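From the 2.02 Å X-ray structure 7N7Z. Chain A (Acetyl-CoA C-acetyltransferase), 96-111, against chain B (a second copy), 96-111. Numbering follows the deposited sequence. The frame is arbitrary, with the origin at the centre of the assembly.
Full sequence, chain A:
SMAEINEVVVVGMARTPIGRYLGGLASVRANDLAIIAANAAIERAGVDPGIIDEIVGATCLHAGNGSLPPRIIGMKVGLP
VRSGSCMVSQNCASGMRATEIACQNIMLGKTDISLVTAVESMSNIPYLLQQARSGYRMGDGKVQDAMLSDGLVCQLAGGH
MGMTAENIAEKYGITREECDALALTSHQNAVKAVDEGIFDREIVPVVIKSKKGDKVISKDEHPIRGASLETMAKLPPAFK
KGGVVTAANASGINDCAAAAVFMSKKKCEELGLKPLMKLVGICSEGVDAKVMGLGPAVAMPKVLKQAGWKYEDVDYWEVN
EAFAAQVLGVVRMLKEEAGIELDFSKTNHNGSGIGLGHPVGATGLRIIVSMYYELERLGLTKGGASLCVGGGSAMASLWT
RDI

Chain A, residues 96-111: MRATEIACQNIMLGKT
Chain B (96-111) MRATEIACQNIMLGKT

Helix pairs between identical chains often repeat each contact about a local twofold, and residues 96-111 of this acetyl-CoA C-acetyltransferase illustrate how closely, yet imperfectly, the halves can match. In each chain 96-107 is helical; Leu A108 and Leu B108 are the first to leave helical phi/psi (-91/11 and -93/8), and Gly A109 and Gly B109 take the positive phi (71° and 77°) that by itself favours glycine. The N-to-C directions of the axes differ by 65°, and the axes approach to 10.5 Å, with like residues in register: CA of Ile A101 lies 6.8 Å from CA of Ile B101, and CA of Gln A104 7.1 Å from CA of Gln B104. The stretches bury 748 Å² in all.

Apolar contacts run from the middle of the helices to their C-terminal ends. Ile A101 CD1 meets Ile B101 CD1 at 3.8 Å, both side chains m,t. Past the helix ends, Leu A108 CD2 and Leu B108 CD2 close to 3.3 Å, again from m,t rotamers. Met A107, the last residue of its helix, places SD 4.0 Å from Leu B108 CD1.

Charge pairing ties each post-helical turn to the partner helix. Lys A110, coiled through four m torsions, donates from NZ to Glu B100 OE1 at a very short 2.5 Å and to Gln B104 OE1 at 2.7 Å. Lys B110, m,m,t,p, reaches Glu A100 OE2 at 3.1 Å and Gln A104 OE1 at 2.9 Å from its NZ. Both glutamates are t,t, and a long, flexible lysine suits this span. Arg A97 NH1 also forms a salt bridge with Glu A100 OE1 (2.9 Å) in its own helix.

The buried glutamines, m,t, combine aliphatic packing with amide polarity: Leu A108 CD1 rests 3.4 Å from Gln B104 CG, and Gln B104 NE2 donates a weak 3.4 Å hydrogen bond to Asn A105 OD1. The O of one water accepts weak hydrogen bonds from Gln B104 NE2 (2.7 Å) and Gln A104 NE2 (3.4 Å) and donates a weak one to Ile A101 O (3.4 Å).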

# COMPACT_ATOMS: atom_id res chain seq x y z
N MET A 96 6.16 -28.86 -14.48
CA MET A 96 6.76 -29.82 -15.39
C MET A 96 8.28 -29.66 -15.45
O MET A 96 8.99 -30.64 -15.72
CB MET A 96 6.14 -29.66 -16.79
CG MET A 96 6.82 -30.47 -17.89
SD MET A 96 5.68 -31.19 -19.09
CE MET A 96 4.79 -32.36 -18.07
N ARG A 97 8.80 -28.46 -15.18
CA ARG A 97 10.25 -28.27 -15.12
C ARG A 97 10.83 -28.81 -13.82
O ARG A 97 11.90 -29.43 -13.83
CB ARG A 97 10.60 -26.80 -15.29
CG ARG A 97 12.10 -26.52 -15.42
CD ARG A 97 12.69 -27.16 -16.68
NE ARG A 97 13.72 -26.33 -17.28
CZ ARG A 97 15.03 -26.53 -17.15
NH1 ARG A 97 15.51 -27.53 -16.42
NH2 ARG A 97 15.88 -25.72 -17.77
N ALA A 98 10.16 -28.56 -12.69
CA ALA A 98 10.60 -29.13 -11.43
C ALA A 98 10.71 -30.65 -11.54
O ALA A 98 11.63 -31.25 -10.97
CB ALA A 98 9.63 -28.74 -10.31
N THR A 99 9.78 -31.27 -12.26
CA THR A 99 9.85 -32.71 -12.48
C THR A 99 11.13 -33.09 -13.22
O THR A 99 11.87 -33.98 -12.80
CB THR A 99 8.63 -33.19 -13.26
OG1 THR A 99 7.45 -33.03 -12.45
CG2 THR A 99 8.77 -34.65 -13.65
N GLU A 100 11.40 -32.41 -14.34
CA GLU A 100 12.63 -32.68 -15.09
C GLU A 100 13.85 -32.54 -14.19
O GLU A 100 14.68 -33.45 -14.12
CB GLU A 100 12.73 -31.71 -16.28
CG GLU A 100 14.00 -31.86 -17.10
CD GLU A 100 14.07 -30.88 -18.25
OE1 GLU A 100 14.26 -29.67 -18.00
OE2 GLU A 100 13.95 -31.32 -19.42
N ILE A 101 13.96 -31.42 -13.48
CA ILE A 101 15.13 -31.16 -12.65
C ILE A 101 15.34 -32.31 -11.66
O ILE A 101 16.45 -32.84 -11.52
CB ILE A 101 14.98 -29.82 -11.92
CG1 ILE A 101 15.15 -28.66 -12.91
CG2 ILE A 101 15.99 -29.70 -10.79
CD1 ILE A 101 14.62 -27.34 -12.41
N ALA A 102 14.27 -32.71 -10.97
CA ALA A 102 14.39 -33.81 -10.01
C ALA A 102 14.73 -35.12 -10.71
O ALA A 102 15.51 -35.92 -10.19
CB ALA A 102 13.09 -33.95 -9.22
N CYS A 103 14.15 -35.35 -11.89
CA CYS A 103 14.42 -36.60 -12.61
C CYS A 103 15.84 -36.64 -13.15
O CYS A 103 16.45 -37.71 -13.20
CB CYS A 103 13.40 -36.78 -13.74
SG CYS A 103 11.73 -37.21 -13.17
N GLN A 104 16.39 -35.49 -13.56
CA GLN A 104 17.78 -35.46 -14.00
C GLN A 104 18.74 -35.66 -12.83
O GLN A 104 19.80 -36.28 -12.99
CB GLN A 104 18.09 -34.14 -14.71
CG GLN A 104 17.24 -33.90 -15.96
CD GLN A 104 17.78 -32.80 -16.86
OE1 GLN A 104 17.47 -32.75 -18.05
NE2 GLN A 104 18.58 -31.90 -16.29
N ASN A 105 18.39 -35.16 -11.64
CA ASN A 105 19.18 -35.45 -10.45
C ASN A 105 19.21 -36.95 -10.17
O ASN A 105 20.25 -37.49 -9.77
CB ASN A 105 18.63 -34.69 -9.25
CG ASN A 105 19.38 -33.40 -8.97
OD1 ASN A 105 20.54 -33.23 -9.36
ND2 ASN A 105 18.72 -32.47 -8.28
N ILE A 106 18.08 -37.63 -10.37
CA ILE A 106 18.03 -39.07 -10.15
C ILE A 106 18.73 -39.80 -11.29
O ILE A 106 19.40 -40.82 -11.06
CB ILE A 106 16.58 -39.53 -9.98
CG1 ILE A 106 16.03 -39.04 -8.63
CG2 ILE A 106 16.48 -41.05 -10.07
CD1 ILE A 106 14.55 -39.30 -8.43
N MET A 107 18.58 -39.31 -12.52
CA MET A 107 19.26 -39.93 -13.65
C MET A 107 20.77 -39.97 -13.43
O MET A 107 21.42 -40.99 -13.72
CB MET A 107 18.93 -39.17 -14.94
CG MET A 107 17.63 -39.57 -15.60
SD MET A 107 17.38 -38.71 -17.17
CE MET A 107 16.12 -37.52 -16.73
N LEU A 108 21.34 -38.88 -12.93
CA LEU A 108 22.78 -38.73 -12.77
C LEU A 108 23.28 -39.20 -11.41
O LEU A 108 24.44 -38.95 -11.08
CB LEU A 108 23.18 -37.27 -12.99
CG LEU A 108 22.71 -36.67 -14.32
CD1 LEU A 108 22.93 -35.16 -14.35
CD2 LEU A 108 23.43 -37.33 -15.49
N GLY A 109 22.45 -39.88 -10.63
CA GLY A 109 22.88 -40.38 -9.34
C GLY A 109 23.10 -39.33 -8.28
O GLY A 109 23.57 -39.67 -7.19
N LYS A 110 22.78 -38.07 -8.56
CA LYS A 110 22.93 -37.03 -7.55
C LYS A 110 22.01 -37.28 -6.36
O LYS A 110 22.35 -36.93 -5.23
CB LYS A 110 22.65 -35.65 -8.15
CG LYS A 110 23.54 -35.30 -9.34
CD LYS A 110 24.99 -35.10 -8.93
CE LYS A 110 25.28 -33.66 -8.54
NZ LYS A 110 24.94 -32.68 -9.61
N THR A 111 20.85 -37.87 -6.61
CA THR A 111 19.90 -38.21 -5.56
C THR A 111 19.24 -39.53 -5.91
O THR A 111 19.25 -39.97 -7.07
CB THR A 111 18.82 -37.13 -5.38
OG1 THR A 111 18.07 -37.00 -6.59
CG2 THR A 111 19.45 -35.79 -5.03
N MET B 96 24.48 -20.82 -8.39
CA MET B 96 25.18 -22.10 -8.47
C MET B 96 24.23 -23.24 -8.81
O MET B 96 24.66 -24.23 -9.42
CB MET B 96 25.92 -22.36 -7.15
CG MET B 96 26.65 -23.70 -7.10
SD MET B 96 28.14 -23.79 -6.06
CE MET B 96 29.01 -22.28 -6.48
N ARG B 97 22.95 -23.13 -8.44
CA ARG B 97 21.97 -24.14 -8.83
C ARG B 97 21.54 -23.96 -10.28
O ARG B 97 21.32 -24.95 -10.99
CB ARG B 97 20.75 -24.09 -7.90
CG ARG B 97 19.79 -25.27 -8.06
CD ARG B 97 20.45 -26.60 -7.69
NE ARG B 97 19.59 -27.75 -7.97
CZ ARG B 97 18.78 -28.32 -7.09
NH1 ARG B 97 18.67 -27.86 -5.85
NH2 ARG B 97 18.07 -29.38 -7.45
N ALA B 98 21.39 -22.71 -10.73
CA ALA B 98 21.18 -22.46 -12.15
C ALA B 98 22.30 -23.07 -12.98
O ALA B 98 22.06 -23.65 -14.05
CB ALA B 98 21.07 -20.96 -12.42
N THR B 99 23.54 -22.96 -12.49
CA THR B 99 24.67 -23.56 -13.18
C THR B 99 24.51 -25.08 -13.27
O THR B 99 24.76 -25.67 -14.32
CB THR B 99 25.97 -23.20 -12.46
OG1 THR B 99 26.17 -21.78 -12.53
CG2 THR B 99 27.16 -23.91 -13.09
N GLU B 100 24.10 -25.72 -12.17
CA GLU B 100 23.92 -27.16 -12.19
C GLU B 100 22.82 -27.57 -13.16
O GLU B 100 23.01 -28.47 -13.99
CB GLU B 100 23.61 -27.67 -10.78
CG GLU B 100 23.78 -29.17 -10.62
CD GLU B 100 23.37 -29.67 -9.25
OE1 GLU B 100 24.08 -30.53 -8.69
OE2 GLU B 100 22.32 -29.21 -8.73
N ILE B 101 21.66 -26.93 -13.06
CA ILE B 101 20.53 -27.29 -13.92
C ILE B 101 20.95 -27.22 -15.39
O ILE B 101 20.66 -28.13 -16.18
CB ILE B 101 19.33 -26.38 -13.64
CG1 ILE B 101 18.75 -26.67 -12.25
CG2 ILE B 101 18.26 -26.56 -14.71
CD1 ILE B 101 17.87 -25.56 -11.71
N ALA B 102 21.63 -26.14 -15.77
CA ALA B 102 22.08 -26.00 -17.15
C ALA B 102 23.12 -27.05 -17.51
O ALA B 102 23.04 -27.67 -18.58
CB ALA B 102 22.65 -24.60 -17.37
N CYS B 103 24.09 -27.28 -16.62
CA CYS B 103 25.15 -28.23 -16.93
C CYS B 103 24.61 -29.65 -17.05
O CYS B 103 25.01 -30.39 -17.96
CB CYS B 103 26.24 -28.16 -15.86
SG CYS B 103 27.26 -26.65 -15.95
N GLN B 104 23.70 -30.04 -16.16
CA GLN B 104 23.13 -31.38 -16.24
C GLN B 104 22.27 -31.55 -17.48
O GLN B 104 22.20 -32.65 -18.04
CB GLN B 104 22.32 -31.68 -14.98
CG GLN B 104 23.19 -31.84 -13.73
CD GLN B 104 22.42 -32.22 -12.48
OE1 GLN B 104 23.00 -32.70 -11.51
NE2 GLN B 104 21.10 -32.01 -12.50
N ASN B 105 21.63 -30.47 -17.94
CA ASN B 105 20.96 -30.52 -19.24
C ASN B 105 21.96 -30.78 -20.35
O ASN B 105 21.67 -31.52 -21.30
CB ASN B 105 20.20 -29.21 -19.49
CG ASN B 105 18.72 -29.33 -19.20
OD1 ASN B 105 18.01 -30.12 -19.83
ND2 ASN B 105 18.24 -28.54 -18.25
N ILE B 106 23.14 -30.17 -20.26
CA ILE B 106 24.17 -30.41 -21.27
C ILE B 106 24.76 -31.81 -21.10
O ILE B 106 25.07 -32.49 -22.09
CB ILE B 106 25.26 -29.32 -21.18
CG1 ILE B 106 24.65 -27.95 -21.50
CG2 ILE B 106 26.41 -29.64 -22.13
CD1 ILE B 106 25.64 -26.81 -21.48
N MET B 107 24.92 -32.26 -19.86
CA MET B 107 25.43 -33.61 -19.62
C MET B 107 24.58 -34.66 -20.32
O MET B 107 25.10 -35.63 -20.87
CB MET B 107 25.48 -33.89 -18.12
CG MET B 107 26.67 -33.29 -17.40
SD MET B 107 26.60 -33.62 -15.63
CE MET B 107 27.44 -32.18 -14.97
N LEU B 108 23.26 -34.47 -20.31
CA LEU B 108 22.32 -35.47 -20.80
C LEU B 108 21.95 -35.26 -22.27
O LEU B 108 21.05 -35.96 -22.77
CB LEU B 108 21.05 -35.46 -19.94
CG LEU B 108 21.26 -35.84 -18.48
CD1 LEU B 108 19.97 -35.68 -17.68
CD2 LEU B 108 21.78 -37.27 -18.37
N GLY B 109 22.60 -34.34 -22.97
CA GLY B 109 22.31 -34.09 -24.36
C GLY B 109 21.06 -33.29 -24.63
O GLY B 109 20.70 -33.10 -25.80
N LYS B 110 20.38 -32.81 -23.58
CA LYS B 110 19.16 -32.03 -23.79
C LYS B 110 19.46 -30.68 -24.43
O LYS B 110 18.62 -30.13 -25.15
CB LYS B 110 18.43 -31.84 -22.46
CG LYS B 110 18.05 -33.14 -21.77
CD LYS B 110 16.77 -33.74 -22.33
CE LYS B 110 16.05 -34.60 -21.30
NZ LYS B 110 15.67 -33.84 -20.07
N THR B 111 20.64 -30.13 -24.17
CA THR B 111 21.08 -28.89 -24.79
C THR B 111 22.57 -28.97 -25.07
O THR B 111 23.30 -29.72 -24.42
CB THR B 111 20.79 -27.66 -23.90
OG1 THR B 111 21.49 -27.79 -22.66
CG2 THR B 111 19.29 -27.53 -23.63
O HOH W 1 18.75 -30.78 -13.05